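Riboflavin kinase, putative (Trypanosoma brucei, PDB 3BNW) probably catalyses the ATP-dependent phosphorylation of riboflavin to flavin mononucleotide. Local coordinates at residues G43-V48 against T171-E176; N57-G62 against A83-F88; E123-G128 against D138-D143. All coordinates share one frame; numbering follows the deposited sequence.

Contact 1 of 3, residues G43-V48 against T171-E176; sequences GLDKDV and TIPYFE
Leu44 and Pro173 lie abreast with CA atoms 5.9 Å apart, and farther along Val48 comes level with Phe175, where the CA atoms are 6.1 Å apart. Pro173, which follows a cis peptide bond, contributes more buried surface than any other residue here. Pro173 CG touches Asp45 CG at 3.4 Å, and Pro173 CD lies 3.5 Å from Asp45 OD2. Pro173 CB rests 3.5 Å from Gly43 O. On the helix, Val48 CG2 meets Pro173 CG at 3.7 Å, while Val48 CG1 reaches Phe175 CB more loosely at 4.3 Å.

Asp45 is the N-cap of helix 46-52. With chi1 at 61°, Asp45 CG folds back over its own main chain, which brings the carboxylate to Val48 N. Asp45 OD1 accepts from Val48 N at 2.9 Å in a fairly straight bond of 164°. Phe175 stacks on Phe18, and backbone bonds tie Gly43, Tyr174 and Glu176 to strand 18-25. The contact thus joins the start of the helix to the last strand through van der Waals packing. The capping bond fixes the carboxylate that the proline leans on, and the helix start would be expected to favour its negative charge.

Contact 2 of 3, residues N57-G62 against A83-F88; sequences NLVVYG and AASIGF
The flat groups that carry this contact are peptide units, and those of Val60 and Ala84 are bonded in both directions. Val60 N lies in the plane of the Ala84 carbonyl and donates to Ala84 O at 2.7 Å. The return bond is more bent: Ala84 N sits 2.8 Å from Val60 O and is tilted 27° from that carbonyl plane. Val59, Tyr61, Ala83 and Ser85 project from one face of the sheet. Leu58, Val60, Ala84 and Ile86 project from the other. The Tyr61 ring leads away from segment 83-88, toward Thr147 and Met150 of helix 133-151, and its OH bonds to Gln11.

Strands 58-69 and 75-87 run antiparallel here and are neighbours in the curled sheet, in keeping with the antiparallel beta barrel of riboflavin kinases. Val60 with Ala84 and Leu58 with Ile86 are hydrogen-bonded pairs. Val59 with Ser85 and Tyr61 with Ala83 are non-hydrogen-bonded pairs. Ile86 N donates to Leu58 O at 3.0 Å, almost straight at 172°. At the start of the first strand, Asn57 and Leu58 both face Ile86 in a G1 beta bulge. Asn57 N reaches Ile86 O at 2.7 Å, and Leu58 N adds a weak bond to the same oxygen. Asn57 has a positive phi, as the first position of this bulge does.

Val60 and Ile86 cross at about a right angle. Val60 CG2 meets Ile86 CD1 at 3.3 Å, a tight approach for two carbons, and lies 4.0 Å from Ala84 CB. On the other face, Val59 CG2 lies 4.0 Å from Ser85 OG, and that hydroxyl is hydrogen-bonded to Tyr102 OH.

Contact 3 of 3, residues E123-G128 against D138-D143; sequences EIRSMG and DTIKSD
Arg125 reaches from its strand to Asp143 on the helix and forms a side-on salt bridge. A chi1 of 59° sets Arg125 CG over its own main chain, and from there the side chain runs extended to NE. The guanidinium then meets the carboxylate with the two planes only 12° apart. Arg125 NE donates to Asp143 OD1 and Asp143 OD2, 3.0 Å to each. Arg125 NH2 donates to Asp143 OD2 at 3.1 Å, on its syn lone pair. OD2 is thus held by two donors, and the near-coplanar grip limits rotation of both groups. On the far side, Arg125 NH1 makes a weak bond to Met127 O.

Thr139, one helical turn before Asp143, covers one face of the guanidinium. Thr139 CG2, trans to its own backbone N, lies 3.5 Å from Arg125 CZ, offset toward the rim. The Thr139 hydroxyl turns to Ala135 O within the helix. Ile140 CD1 comes near Arg125 NH2 obliquely, at 4.0 Å.

This is a strand-to-helix packing of chain neighbours. Helix 133-151 follows strand 115-126 through a short loop and runs back nearly antiparallel to it, consistent with the helix that flanks the barrel in riboflavin kinases.

Ile124 adds an apolar flank. It has helix-like backbone angles (psi -52°), and Val59 of the neighbouring strand faces both Ile124 and Arg125, as in a classic beta bulge. This lets two consecutive side chains start toward the helix. Ile124 CG2 touches Asp143 OD1 at 3.3 Å, and Ile124 CD1 lies 3.9 Å from Asp143 CB. Phe146 and Thr147 of the same helix also pack on Ile124, while Asp143 O accepts from Thr147 OG1.

All three contacts reach the same antiparallel sheet. Contacts 2 and 3 are adjacent, with centres 9 Å apart, because strands 58-69 and 115-126 are neighbours. Val59 joins them: its N and O probably bond to Arg125 O and Ile124 N. Contact 1 lies apart, its centre 16 Å from that of contact 2 and 25 Å from that of contact 3. Along the chain, segment 43-48 comes first, then contact 2, then contact 3, and segment 171-176 last. Contact 1 therefore ties the last strand to an early part of the chain, while contact 3 packs helix 133-151 on the sheet on the opposite side of the chain's centre. Contact 2 is a hairpin pair within the sheet.

Contact 1 of 3, residues G43-V48 against T171-E176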
# COMPACT_ATOMS: atom_id res chain seq x y z
N GLY A 43 10.07 -4.27 -1.70
CA GLY A 43 11.09 -4.74 -2.63
C GLY A 43 10.48 -5.37 -3.86
O GLY A 43 9.74 -6.35 -3.76
N LEU A 44 10.78 -4.80 -5.03
CA LEU A 44 10.26 -5.29 -6.30
C LEU A 44 11.36 -5.97 -7.11
O LEU A 44 12.53 -5.93 -6.74
CB LEU A 44 9.67 -4.13 -7.11
CG LEU A 44 8.71 -3.18 -6.38
CD1 LEU A 44 8.24 -2.07 -7.32
CD2 LEU A 44 7.53 -3.95 -5.79
N ASP A 45 10.95 -6.62 -8.20
CA ASP A 45 11.88 -7.13 -9.21
C ASP A 45 11.38 -6.71 -10.59
O ASP A 45 10.34 -6.06 -10.69
CB ASP A 45 12.04 -8.66 -9.09
CG ASP A 45 10.73 -9.42 -9.31
OD1 ASP A 45 9.74 -8.83 -9.79
OD2 ASP A 45 10.71 -10.63 -9.01
N LYS A 46 12.12 -7.08 -11.64
CA LYS A 46 11.82 -6.61 -12.99
C LYS A 46 10.39 -6.94 -13.45
O LYS A 46 9.72 -6.11 -14.07
CB LYS A 46 12.83 -7.17 -14.00
CG LYS A 46 12.77 -6.50 -15.37
CD LYS A 46 13.76 -7.11 -16.37
CE LYS A 46 15.19 -6.66 -16.12
NZ LYS A 46 15.84 -7.38 -14.98
N ASP A 47 9.94 -8.16 -13.14
CA ASP A 47 8.62 -8.63 -13.55
C ASP A 47 7.49 -7.91 -12.82
O ASP A 47 6.50 -7.51 -13.44
CB ASP A 47 8.51 -10.15 -13.31
CG ASP A 47 7.11 -10.69 -13.58
OD1 ASP A 47 6.88 -11.25 -14.68
OD2 ASP A 47 6.24 -10.55 -12.69
N VAL A 48 7.63 -7.74 -11.51
CA VAL A 48 6.59 -7.10 -10.71
C VAL A 48 6.51 -5.60 -10.99
O VAL A 48 5.42 -5.02 -10.97
CB VAL A 48 6.81 -7.36 -9.20
CG1 VAL A 48 5.83 -6.55 -8.36
CG2 VAL A 48 6.66 -8.84 -8.90
N THR A 171 7.48 -17.42 -3.19
CA THR A 171 7.79 -16.47 -4.25
C THR A 171 7.64 -15.03 -3.75
O THR A 171 6.54 -14.58 -3.46
CB THR A 171 6.85 -16.68 -5.48
OG1 THR A 171 7.02 -18.02 -5.99
CG2 THR A 171 7.15 -15.67 -6.59
N ILE A 172 8.77 -14.33 -3.66
CA ILE A 172 8.79 -12.90 -3.32
C ILE A 172 9.74 -12.15 -4.26
O ILE A 172 10.86 -12.61 -4.50
CB ILE A 172 9.21 -12.62 -1.85
CG1 ILE A 172 10.21 -13.68 -1.36
CG2 ILE A 172 7.99 -12.56 -0.94
CD1 ILE A 172 10.94 -13.31 -0.09
N PRO A 173 9.29 -11.02 -4.83
CA PRO A 173 7.93 -10.48 -4.73
C PRO A 173 6.91 -11.29 -5.55
O PRO A 173 7.29 -12.18 -6.32
CB PRO A 173 8.08 -9.06 -5.31
CG PRO A 173 9.22 -9.15 -6.24
CD PRO A 173 10.17 -10.14 -5.62
N TYR A 174 5.63 -10.98 -5.36
CA TYR A 174 4.56 -11.61 -6.12
C TYR A 174 3.41 -10.62 -6.38
O TYR A 174 3.01 -9.88 -5.48
CB TYR A 174 4.02 -12.84 -5.37
CG TYR A 174 2.94 -13.55 -6.14
CD1 TYR A 174 1.59 -13.38 -5.81
CD2 TYR A 174 3.25 -14.36 -7.22
CE1 TYR A 174 0.60 -14.01 -6.53
CE2 TYR A 174 2.26 -15.00 -7.94
CZ TYR A 174 0.94 -14.82 -7.60
OH TYR A 174 -0.04 -15.46 -8.33
N PHE A 175 2.90 -10.62 -7.61
CA PHE A 175 1.79 -9.76 -8.02
C PHE A 175 0.66 -10.62 -8.57
O PHE A 175 0.93 -11.60 -9.27
CB PHE A 175 2.28 -8.77 -9.09
CG PHE A 175 1.18 -7.95 -9.73
CD1 PHE A 175 0.41 -8.48 -10.76
CD2 PHE A 175 0.94 -6.65 -9.32
CE1 PHE A 175 -0.60 -7.73 -11.35
CE2 PHE A 175 -0.07 -5.89 -9.92
CZ PHE A 175 -0.84 -6.44 -10.94
N GLU A 176 -0.59 -10.25 -8.28
CA GLU A 176 -1.76 -10.94 -8.85
C GLU A 176 -3.00 -10.03 -9.01
O GLU A 176 -3.37 -9.31 -8.09
CB GLU A 176 -2.14 -12.16 -8.00
CG GLU A 176 -3.45 -12.81 -8.43
CD GLU A 176 -3.70 -14.18 -7.83
OE1 GLU A 176 -2.77 -14.77 -7.26
OE2 GLU A 176 -4.84 -14.66 -7.94

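Contact 2 of 3, residues N57-G62 against A83-F88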
# COMPACT_ATOMS: atom_id res chain seq x y z
N ASN A 57 2.42 6.92 -10.83
CA ASN A 57 2.01 8.33 -10.69
C ASN A 57 0.73 8.46 -9.87
O ASN A 57 -0.01 9.43 -10.03
CB ASN A 57 1.87 9.02 -12.07
CG ASN A 57 1.98 10.54 -11.99
OD1 ASN A 57 1.21 11.25 -12.64
ND2 ASN A 57 2.93 11.04 -11.21
N LEU A 58 0.48 7.51 -8.97
CA LEU A 58 -0.76 7.46 -8.20
C LEU A 58 -0.54 7.22 -6.71
O LEU A 58 0.42 6.56 -6.31
CB LEU A 58 -1.66 6.34 -8.70
CG LEU A 58 -2.09 6.34 -10.15
CD1 LEU A 58 -2.87 5.06 -10.45
CD2 LEU A 58 -2.91 7.59 -10.49
N VAL A 59 -1.46 7.75 -5.91
CA VAL A 59 -1.64 7.34 -4.52
C VAL A 59 -2.85 6.41 -4.49
O VAL A 59 -3.94 6.78 -4.94
CB VAL A 59 -1.92 8.53 -3.58
CG1 VAL A 59 -2.14 8.03 -2.15
CG2 VAL A 59 -0.80 9.55 -3.64
N VAL A 60 -2.65 5.20 -3.96
CA VAL A 60 -3.70 4.18 -3.95
C VAL A 60 -4.02 3.77 -2.53
O VAL A 60 -3.33 4.16 -1.60
CB VAL A 60 -3.29 2.92 -4.77
CG1 VAL A 60 -3.04 3.30 -6.23
CG2 VAL A 60 -2.07 2.24 -4.17
N TYR A 61 -5.07 2.97 -2.37
CA TYR A 61 -5.54 2.54 -1.06
C TYR A 61 -6.04 1.10 -1.07
O TYR A 61 -6.32 0.54 -2.13
CB TYR A 61 -6.64 3.49 -0.57
CG TYR A 61 -7.92 3.45 -1.39
CD1 TYR A 61 -8.95 2.58 -1.05
CD2 TYR A 61 -8.10 4.29 -2.48
CE1 TYR A 61 -10.12 2.53 -1.79
CE2 TYR A 61 -9.27 4.25 -3.22
CZ TYR A 61 -10.28 3.37 -2.87
OH TYR A 61 -11.45 3.32 -3.60
N GLY A 62 -6.16 0.52 0.11
CA GLY A 62 -6.69 -0.84 0.25
C GLY A 62 -6.40 -1.44 1.61
O GLY A 62 -6.22 -0.72 2.58
N ALA A 83 -2.72 3.54 2.56
CA ALA A 83 -2.55 4.26 1.30
C ALA A 83 -1.12 4.01 0.85
O ALA A 83 -0.29 3.58 1.64
CB ALA A 83 -2.81 5.74 1.50
N ALA A 84 -0.83 4.27 -0.42
CA ALA A 84 0.50 4.00 -0.96
C ALA A 84 0.77 4.80 -2.21
O ALA A 84 -0.14 5.04 -3.00
CB ALA A 84 0.66 2.51 -1.26
N SER A 85 2.03 5.20 -2.39
CA SER A 85 2.45 5.90 -3.60
C SER A 85 3.20 4.94 -4.51
O SER A 85 4.11 4.24 -4.07
CB SER A 85 3.35 7.08 -3.25
OG SER A 85 2.69 7.98 -2.39
N ILE A 86 2.81 4.91 -5.79
CA ILE A 86 3.50 4.13 -6.82
C ILE A 86 4.10 5.08 -7.85
O ILE A 86 3.37 5.70 -8.63
CB ILE A 86 2.55 3.12 -7.52
CG1 ILE A 86 2.06 2.05 -6.54
CG2 ILE A 86 3.24 2.45 -8.71
CD1 ILE A 86 0.83 2.44 -5.76
N GLY A 87 5.43 5.19 -7.86
CA GLY A 87 6.11 6.05 -8.83
C GLY A 87 7.60 5.75 -8.97
O GLY A 87 8.15 4.93 -8.24
N PHE A 88 8.24 6.45 -9.91
CA PHE A 88 9.67 6.31 -10.16
C PHE A 88 10.49 7.01 -9.07
O PHE A 88 10.00 7.92 -8.40
CB PHE A 88 10.02 6.87 -11.54

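Contact 3 of 3, residues E123-G128 against D138-D143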
# COMPACT_ATOMS: atom_id res chain seq x y z
N GLU A 123 -7.81 4.10 -6.39
CA GLU A 123 -6.91 5.24 -6.51
C GLU A 123 -7.50 6.51 -5.90
O GLU A 123 -8.69 6.78 -6.04
CB GLU A 123 -6.56 5.47 -7.97
CG GLU A 123 -7.74 5.81 -8.87
CD GLU A 123 -7.41 5.64 -10.33
OE1 GLU A 123 -6.22 5.44 -10.64
OE2 GLU A 123 -8.34 5.70 -11.17
N ILE A 124 -6.65 7.29 -5.23
CA ILE A 124 -7.07 8.52 -4.56
C ILE A 124 -6.84 9.72 -5.48
O ILE A 124 -7.75 10.52 -5.73
CB ILE A 124 -6.30 8.73 -3.24
CG1 ILE A 124 -6.50 7.52 -2.31
CG2 ILE A 124 -6.74 10.02 -2.56
CD1 ILE A 124 -5.90 7.67 -0.92
N ARG A 125 -5.62 9.83 -5.99
CA ARG A 125 -5.20 10.97 -6.79
C ARG A 125 -3.84 10.64 -7.41
O ARG A 125 -3.25 9.61 -7.09
CB ARG A 125 -5.04 12.19 -5.88
CG ARG A 125 -4.01 11.96 -4.78
CD ARG A 125 -4.08 12.96 -3.68
NE ARG A 125 -3.07 12.69 -2.66
CZ ARG A 125 -1.78 13.03 -2.75
NH1 ARG A 125 -1.32 13.62 -3.85
NH2 ARG A 125 -0.94 12.76 -1.76
N SER A 126 -3.36 11.53 -8.28
CA SER A 126 -1.96 11.48 -8.72
C SER A 126 -1.06 11.99 -7.60
O SER A 126 -1.51 12.73 -6.72
CB SER A 126 -1.74 12.31 -9.97
OG SER A 126 -2.02 13.67 -9.73
N MET A 127 0.20 11.59 -7.64
CA MET A 127 1.17 11.98 -6.62
C MET A 127 1.36 13.49 -6.55
O MET A 127 1.53 14.05 -5.46
CB MET A 127 2.51 11.28 -6.85
CG MET A 127 2.48 9.81 -6.44
SD MET A 127 4.00 8.92 -6.81
CE MET A 127 5.25 10.07 -6.26
N GLY A 128 1.34 14.15 -7.71
CA GLY A 128 1.34 15.61 -7.79
C GLY A 128 2.46 16.31 -7.03
O GLY A 128 3.55 15.77 -6.88
N ASP A 138 -2.71 18.79 4.82
CA ASP A 138 -4.14 18.79 4.55
C ASP A 138 -4.53 17.76 3.49
O ASP A 138 -5.66 17.28 3.48
CB ASP A 138 -4.63 20.18 4.13
CG ASP A 138 -4.71 21.15 5.31
OD1 ASP A 138 -4.78 20.70 6.47
OD2 ASP A 138 -4.69 22.38 5.06
N THR A 139 -3.59 17.41 2.61
CA THR A 139 -3.85 16.40 1.58
C THR A 139 -3.69 14.98 2.12
O THR A 139 -4.47 14.11 1.76
CB THR A 139 -2.97 16.64 0.33
OG1 THR A 139 -3.31 17.91 -0.24
CG2 THR A 139 -3.21 15.55 -0.73
N ILE A 140 -2.70 14.74 2.97
CA ILE A 140 -2.57 13.42 3.60
C ILE A 140 -3.76 13.11 4.51
O ILE A 140 -4.28 12.00 4.49
CB ILE A 140 -1.26 13.27 4.42
CG1 ILE A 140 -0.02 13.57 3.57
CG2 ILE A 140 -1.17 11.87 4.98
CD1 ILE A 140 -0.12 13.11 2.12
N LYS A 141 -4.19 14.10 5.29
CA LYS A 141 -5.41 13.98 6.10
C LYS A 141 -6.63 13.65 5.24
O LYS A 141 -7.48 12.85 5.63
CB LYS A 141 -5.68 15.27 6.88
CG LYS A 141 -5.03 15.32 8.26
CD LYS A 141 -4.78 16.77 8.73
CE LYS A 141 -6.07 17.61 8.85
NZ LYS A 141 -5.79 19.08 8.78
N SER A 142 -6.72 14.28 4.07
CA SER A 142 -7.79 13.99 3.13
C SER A 142 -7.66 12.59 2.53
O SER A 142 -8.66 11.93 2.29
CB SER A 142 -7.82 15.04 2.01
OG SER A 142 -8.09 16.32 2.54
N ASP A 143 -6.43 12.14 2.29
CA ASP A 143 -6.18 10.79 1.79
C ASP A 143 -6.55 9.75 2.84
O ASP A 143 -7.22 8.76 2.54
CB ASP A 143 -4.71 10.59 1.43
CG ASP A 143 -4.25 11.47 0.29
OD1 ASP A 143 -5.08 11.94 -0.53
OD2 ASP A 143 -3.02 11.68 0.21